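PDB 1KA2: M32 carboxypeptidase from Pyrococcus furiosus, which releases amino acids one after another from the C-terminus of peptides as a homodimeric, cobalt-dependent metallocarboxypeptidase of broad specificity. Local coordinates for residues Lys11-Lys16 against Arg84-Val89; Arg303-Ile308 against Ala458-Lys463. All coordinates share one frame; numbering follows the deposited sequence.

Contact 1 of 2, residues Lys11-Lys16 against Arg84-Val89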
loop_
_atom_site.group_PDB
_atom_site.type_symbol
_atom_site.label_atom_id
_atom_site.label_comp_id
_atom_site.label_asym_id
_atom_site.label_seq_id
_atom_site.Cartn_x
_atom_site.Cartn_y
_atom_site.Cartn_z
ATOM N N LYS A 11 -2.742 27.549 12.752
ATOM C CA LYS A 11 -1.633 26.603 12.884
ATOM C C LYS A 11 -1.971 25.461 13.831
ATOM O O LYS A 11 -1.586 24.320 13.585
ATOM C CB LYS A 11 -0.370 27.281 13.419
ATOM C CG LYS A 11 0.301 28.302 12.521
ATOM C CD LYS A 11 1.554 28.813 13.245
ATOM C CE LYS A 11 2.081 30.108 12.673
ATOM N NZ LYS A 11 3.197 30.635 13.515
ATOM N N GLN A 12 -2.660 25.767 14.929
ATOM C CA GLN A 12 -3.024 24.735 15.893
ATOM C C GLN A 12 -3.923 23.729 15.191
ATOM O O GLN A 12 -3.853 22.534 15.441
ATOM C CB GLN A 12 -3.785 25.323 17.086
ATOM C CG GLN A 12 -3.120 26.499 17.788
ATOM C CD GLN A 12 -3.833 26.866 19.081
ATOM O OE1 GLN A 12 -3.655 26.205 20.107
ATOM N NE2 GLN A 12 -4.661 27.905 19.031
ATOM N N ILE A 13 -4.773 24.234 14.310
ATOM C CA ILE A 13 -5.686 23.389 13.565
ATOM C C ILE A 13 -4.921 22.486 12.610
ATOM O O ILE A 13 -5.124 21.269 12.606
ATOM C CB ILE A 13 -6.698 24.245 12.770
ATOM C CG1 ILE A 13 -7.684 24.903 13.739
ATOM C CG2 ILE A 13 -7.424 23.385 11.739
ATOM C CD1 ILE A 13 -8.653 25.871 13.074
ATOM N N LEU A 14 -4.032 23.077 11.815
ATOM C CA LEU A 14 -3.247 22.314 10.851
ATOM C C LEU A 14 -2.405 21.223 11.505
ATOM O O LEU A 14 -2.203 20.161 10.916
ATOM C CB LEU A 14 -2.353 23.246 10.023
ATOM C CG LEU A 14 -3.089 24.253 9.133
ATOM C CD1 LEU A 14 -2.084 25.026 8.279
ATOM C CD2 LEU A 14 -4.104 23.527 8.246
ATOM N N ALA A 15 -1.919 21.481 12.718
ATOM C CA ALA A 15 -1.120 20.497 13.447
ATOM C C ALA A 15 -1.996 19.292 13.811
ATOM O O ALA A 15 -1.569 18.152 13.680
ATOM C CB ALA A 15 -0.538 21.120 14.711
ATOM N N LYS A 16 -3.215 19.542 14.280
ATOM C CA LYS A 16 -4.108 18.439 14.609
ATOM C C LYS A 16 -4.568 17.757 13.328
ATOM O O LYS A 16 -4.673 16.542 13.276
ATOM C CB LYS A 16 -5.330 18.933 15.384
ATOM C CG LYS A 16 -5.020 19.395 16.788
ATOM C CD LYS A 16 -6.252 19.987 17.460
ATOM C CE LYS A 16 -6.104 19.952 18.966
ATOM N NZ LYS A 16 -6.004 18.545 19.427
ATOM N N ARG A 84 -8.667 31.069 5.445
ATOM C CA ARG A 84 -10.122 31.080 5.408
ATOM C C ARG A 84 -10.597 29.805 4.727
ATOM O O ARG A 84 -11.583 29.195 5.145
ATOM C CB ARG A 84 -10.617 32.295 4.624
ATOM C CG ARG A 84 -12.056 32.685 4.912
ATOM C CD ARG A 84 -12.497 33.796 3.969
ATOM N NE ARG A 84 -11.525 34.886 3.944
ATOM C CZ ARG A 84 -11.501 35.849 3.028
ATOM N NH1 ARG A 84 -12.403 35.864 2.051
ATOM N NH2 ARG A 84 -10.562 36.788 3.080
ATOM N N GLY A 85 -9.883 29.409 3.677
ATOM C CA GLY A 85 -10.238 28.205 2.949
ATOM C C GLY A 85 -10.210 27.016 3.877
ATOM O O GLY A 85 -11.047 26.114 3.780
ATOM N N ILE A 86 -9.246 27.026 4.792
ATOM C CA ILE A 86 -9.090 25.953 5.759
ATOM C C ILE A 86 -10.380 25.794 6.547
ATOM O O ILE A 86 -10.915 24.684 6.673
ATOM C CB ILE A 86 -7.942 26.257 6.744
ATOM C CG1 ILE A 86 -6.629 26.388 5.980
ATOM C CG2 ILE A 86 -7.821 25.147 7.774
ATOM C CD1 ILE A 86 -5.486 26.800 6.846
ATOM N N VAL A 87 -10.874 26.914 7.067
ATOM C CA VAL A 87 -12.096 26.927 7.859
ATOM C C VAL A 87 -13.340 26.539 7.058
ATOM O O VAL A 87 -14.119 25.694 7.497
ATOM C CB VAL A 87 -12.322 28.316 8.502
ATOM C CG1 VAL A 87 -13.590 28.302 9.347
ATOM C CG2 VAL A 87 -11.109 28.696 9.356
ATOM N N ARG A 88 -13.529 27.138 5.885
ATOM C CA ARG A 88 -14.705 26.810 5.083
ATOM C C ARG A 88 -14.768 25.303 4.875
ATOM O O ARG A 88 -15.787 24.668 5.150
ATOM C CB ARG A 88 -14.668 27.496 3.710
ATOM C CG ARG A 88 -16.012 27.464 2.994
ATOM C CD ARG A 88 -15.920 27.824 1.511
ATOM N NE ARG A 88 -15.652 26.664 0.652
ATOM C CZ ARG A 88 -14.437 26.205 0.353
ATOM N NH1 ARG A 88 -13.357 26.803 0.839
ATOM N NH2 ARG A 88 -14.303 25.152 -0.442
ATOM N N VAL A 89 -13.661 24.742 4.402
ATOM C CA VAL A 89 -13.569 23.312 4.137
ATOM C C VAL A 89 -13.817 22.473 5.390
ATOM O O VAL A 89 -14.643 21.556 5.382
ATOM C CB VAL A 89 -12.183 22.955 3.536
ATOM C CG1 VAL A 89 -11.989 21.439 3.488
ATOM C CG2 VAL A 89 -12.060 23.550 2.151
#
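Leu14 and Ile86 mark the nearest approach of two helical turns, with CA of Leu14 lying 8.6 Å from CA of Ile86, and the space between the backbones is bridged by aliphatic side chains without any hydrogen bond. Ile86 points toward the other helix and carries both contacts. Its CD1 meets the isopropyl fork of Leu14, 3.8 Å from Leu14 CD2 and 4.1 Å from Leu14 CD1, and the two side chains cross at about a right angle. In Leu14, CG stands anti to the carbonyl carbon (chi1 -64°), which carries the methyl pair over to the isoleucine. The beta-branch of Ile86 supplies a second methyl: CG2 also touches Leu14 CD2 and lies at a looser 4.4 Å from CG2 of Ile13. Branched aliphatics suit this place because each offers two methyl-bearing arms and no polar group to satisfy. Were Leu14 cut back to an alanine, Ile86 CD1 would probably lose both methyls it rests on across the contact, opening a gap between the helices. Phe5 touches both Leu14 and Ile86, while Ile13 also packs on Leu69, so that helix 8-36 lies against both helix 81-99 and helix 64-74.

Contact 2 of 2, residues Arg303-Ile308 against Ala458-Lys463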
loop_
_atom_site.group_PDB
_atom_site.type_symbol
_atom_site.label_atom_id
_atom_site.label_comp_id
_atom_site.label_asym_id
_atom_site.label_seq_id
_atom_site.Cartn_x
_atom_site.Cartn_y
_atom_site.Cartn_z
ATOM N N ARG A 303 -12.420 14.710 -18.402
ATOM C CA ARG A 303 -13.109 14.793 -19.692
ATOM C C ARG A 303 -12.394 15.753 -20.630
ATOM O O ARG A 303 -12.460 15.606 -21.848
ATOM C CB ARG A 303 -14.560 15.238 -19.510
ATOM C CG ARG A 303 -15.423 14.250 -18.732
ATOM C CD ARG A 303 -15.529 12.892 -19.442
ATOM N NE ARG A 303 -16.631 12.106 -18.893
ATOM C CZ ARG A 303 -16.919 10.855 -19.233
ATOM N NH1 ARG A 303 -16.180 10.217 -20.129
ATOM N NH2 ARG A 303 -17.959 10.249 -18.683
ATOM N N PHE A 304 -11.705 16.739 -20.067
ATOM C CA PHE A 304 -10.965 17.673 -20.901
ATOM C C PHE A 304 -9.918 16.879 -21.674
ATOM O O PHE A 304 -9.850 16.954 -22.903
ATOM C CB PHE A 304 -10.263 18.742 -20.060
ATOM C CG PHE A 304 -9.582 19.808 -20.892
ATOM C CD1 PHE A 304 -10.306 20.892 -21.384
ATOM C CD2 PHE A 304 -8.233 19.701 -21.218
ATOM C CE1 PHE A 304 -9.697 21.855 -22.189
ATOM C CE2 PHE A 304 -7.611 20.665 -22.027
ATOM C CZ PHE A 304 -8.345 21.739 -22.511
ATOM N N TRP A 305 -9.103 16.106 -20.956
ATOM C CA TRP A 305 -8.065 15.322 -21.612
ATOM C C TRP A 305 -8.608 14.174 -22.448
ATOM O O TRP A 305 -8.101 13.895 -23.544
ATOM C CB TRP A 305 -7.061 14.789 -20.582
ATOM C CG TRP A 305 -6.234 15.891 -20.028
ATOM C CD1 TRP A 305 -6.584 16.756 -19.043
ATOM C CD2 TRP A 305 -4.984 16.355 -20.542
ATOM N NE1 TRP A 305 -5.640 17.738 -18.916
ATOM C CE2 TRP A 305 -4.644 17.516 -19.827
ATOM C CE3 TRP A 305 -4.120 15.905 -21.551
ATOM C CZ2 TRP A 305 -3.478 18.242 -20.084
ATOM C CZ3 TRP A 305 -2.954 16.634 -21.808
ATOM C CH2 TRP A 305 -2.651 17.787 -21.075
ATOM N N GLU A 306 -9.638 13.509 -21.949
ATOM C CA GLU A 306 -10.205 12.380 -22.681
ATOM C C GLU A 306 -10.913 12.744 -23.989
ATOM O O GLU A 306 -10.559 12.232 -25.052
ATOM C CB GLU A 306 -11.195 11.613 -21.803
ATOM C CG GLU A 306 -11.810 10.418 -22.514
ATOM C CD GLU A 306 -13.058 9.927 -21.828
ATOM O OE1 GLU A 306 -13.456 10.565 -20.826
ATOM O OE2 GLU A 306 -13.641 8.917 -22.289
ATOM N N ASN A 307 -11.916 13.616 -23.905
ATOM C CA ASN A 307 -12.713 13.992 -25.079
ATOM C C ASN A 307 -12.246 15.219 -25.862
ATOM O O ASN A 307 -12.183 15.186 -27.088
ATOM C CB ASN A 307 -14.176 14.183 -24.664
ATOM C CG ASN A 307 -14.752 12.954 -23.971
ATOM O OD1 ASN A 307 -14.483 11.817 -24.368
ATOM N ND2 ASN A 307 -15.556 13.178 -22.941
ATOM N N ILE A 308 -11.931 16.300 -25.161
ATOM C CA ILE A 308 -11.469 17.507 -25.832
ATOM C C ILE A 308 -10.194 17.247 -26.631
ATOM O O ILE A 308 -10.067 17.684 -27.770
ATOM C CB ILE A 308 -11.198 18.634 -24.814
ATOM C CG1 ILE A 308 -12.461 18.891 -23.977
ATOM C CG2 ILE A 308 -10.757 19.904 -25.536
ATOM C CD1 ILE A 308 -13.680 19.339 -24.789
ATOM N N ALA A 458 0.043 24.100 -17.972
ATOM C CA ALA A 458 0.243 25.291 -17.149
ATOM C C ALA A 458 -1.016 26.171 -17.101
ATOM O O ALA A 458 -1.309 26.798 -16.080
ATOM C CB ALA A 458 1.434 26.094 -17.686
ATOM N N TRP A 459 -1.756 26.215 -18.205
ATOM C CA TRP A 459 -2.980 27.021 -18.255
ATOM C C TRP A 459 -3.968 26.430 -17.258
ATOM O O TRP A 459 -4.606 27.158 -16.504
ATOM C CB TRP A 459 -3.587 26.992 -19.663
ATOM C CG TRP A 459 -4.735 27.934 -19.851
ATOM C CD1 TRP A 459 -4.683 29.201 -20.367
ATOM C CD2 TRP A 459 -6.113 27.679 -19.552
ATOM N NE1 TRP A 459 -5.944 29.745 -20.414
ATOM C CE2 TRP A 459 -6.841 28.834 -19.920
ATOM C CE3 TRP A 459 -6.804 26.588 -19.012
ATOM C CZ2 TRP A 459 -8.226 28.927 -19.767
ATOM C CZ3 TRP A 459 -8.189 26.680 -18.860
ATOM C CH2 TRP A 459 -8.880 27.843 -19.238
ATOM N N LEU A 460 -4.082 25.102 -17.262
ATOM C CA LEU A 460 -4.977 24.410 -16.342
ATOM C C LEU A 460 -4.551 24.655 -14.892
ATOM O O LEU A 460 -5.389 24.849 -14.019
ATOM C CB LEU A 460 -4.993 22.901 -16.630
ATOM C CG LEU A 460 -6.079 22.248 -17.516
ATOM C CD1 LEU A 460 -7.244 23.195 -17.773
ATOM C CD2 LEU A 460 -5.481 21.805 -18.803
ATOM N N ARG A 461 -3.245 24.666 -14.639
ATOM C CA ARG A 461 -2.739 24.887 -13.285
ATOM C C ARG A 461 -3.177 26.234 -12.724
ATOM O O ARG A 461 -3.793 26.306 -11.661
ATOM C CB ARG A 461 -1.209 24.802 -13.271
ATOM C CG ARG A 461 -0.582 25.008 -11.902
ATOM C CD ARG A 461 0.815 24.420 -11.877
ATOM N NE ARG A 461 1.163 23.922 -10.548
ATOM C CZ ARG A 461 2.115 23.018 -10.308
ATOM N NH1 ARG A 461 2.827 22.508 -11.310
ATOM N NH2 ARG A 461 2.346 22.606 -9.063
ATOM N N GLU A 462 -2.851 27.299 -13.448
ATOM C CA GLU A 462 -3.190 28.653 -13.029
ATOM C C GLU A 462 -4.681 28.892 -12.895
ATOM O O GLU A 462 -5.123 29.559 -11.957
ATOM C CB GLU A 462 -2.627 29.673 -14.021
ATOM C CG GLU A 462 -1.311 30.289 -13.600
ATOM C CD GLU A 462 -1.412 31.020 -12.277
ATOM O OE1 GLU A 462 -2.280 31.919 -12.148
ATOM O OE2 GLU A 462 -0.620 30.694 -11.366
ATOM N N LYS A 463 -5.458 28.359 -13.831
ATOM C CA LYS A 463 -6.899 28.572 -13.789
ATOM C C LYS A 463 -7.650 27.694 -12.789
ATOM O O LYS A 463 -8.502 28.185 -12.051
ATOM C CB LYS A 463 -7.502 28.386 -15.189
ATOM C CG LYS A 463 -7.049 29.409 -16.224
ATOM C CD LYS A 463 -7.398 30.822 -15.786
ATOM C CE LYS A 463 -7.299 31.830 -16.931
ATOM N NZ LYS A 463 -5.905 32.042 -17.411
#
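Phe304 and Trp305 of helix 295-309 meet Leu460 of helix 454-465 in a buried helix-helix contact close to the HExxH metal centre of this M32 peptidase. One methyl, Leu460 CD2, serves both rings: it lies 4.0 Å from Phe304 CE2 and 4.1 Å from Trp305 NE1, approaching each ring obliquely. Phe304 points toward the other helix, its CG anti to the backbone N (chi1 -175°), and crosses Leu460 at a slant; Trp305 and Leu460 instead run past each other in opposite directions. Large aromatics suit this place because they span backbones whose nearest CA atoms, those of Phe304 and Leu460, are 10.1 Å apart; a leucine supplies a compact methyl that reaches both. Phe304 CD2 also lies over one face of the Trp305 indole, toward its rim. Beyond Leu460, Trp305 makes edge-to-face contacts with Phe271 and Phe223. On the polar flank of helix 295-309, Glu306 OE1 is hydrogen-bonded to ND1 of the metal ligand His269, a second-shell link likely to fix the imidazole's orientation. Arg303 NH1 forms a salt bridge with that same oxygen, Glu306 OE1, on its syn side at 2.8 Å, tilted somewhat out of both the carboxylate and guanidinium planes, with an N-H...O angle of 143°.

Contact 1 closes before contact 2 opens along the chain, and the two share no helix: helices 8-36 and 81-99 form the first, helices 295-309 and 454-465 the second. Their centres lie about 29 Å apart and their nearest atoms about 13 Å, so they do not touch, although all four segments belong to the one M32 peptidase unit of the chain. Contact 1 is peripheral, its centre about 26 Å from that of the chain and away from the metal site and the catalytic residues. Contact 2 is more central, its centre about 14 Å from that of the chain, and joins a late helix to the one that carries the metal ligand Glu299. The largely helical fold thus uses apolar helix pairing both in its N-terminal region and beside the catalytic centre.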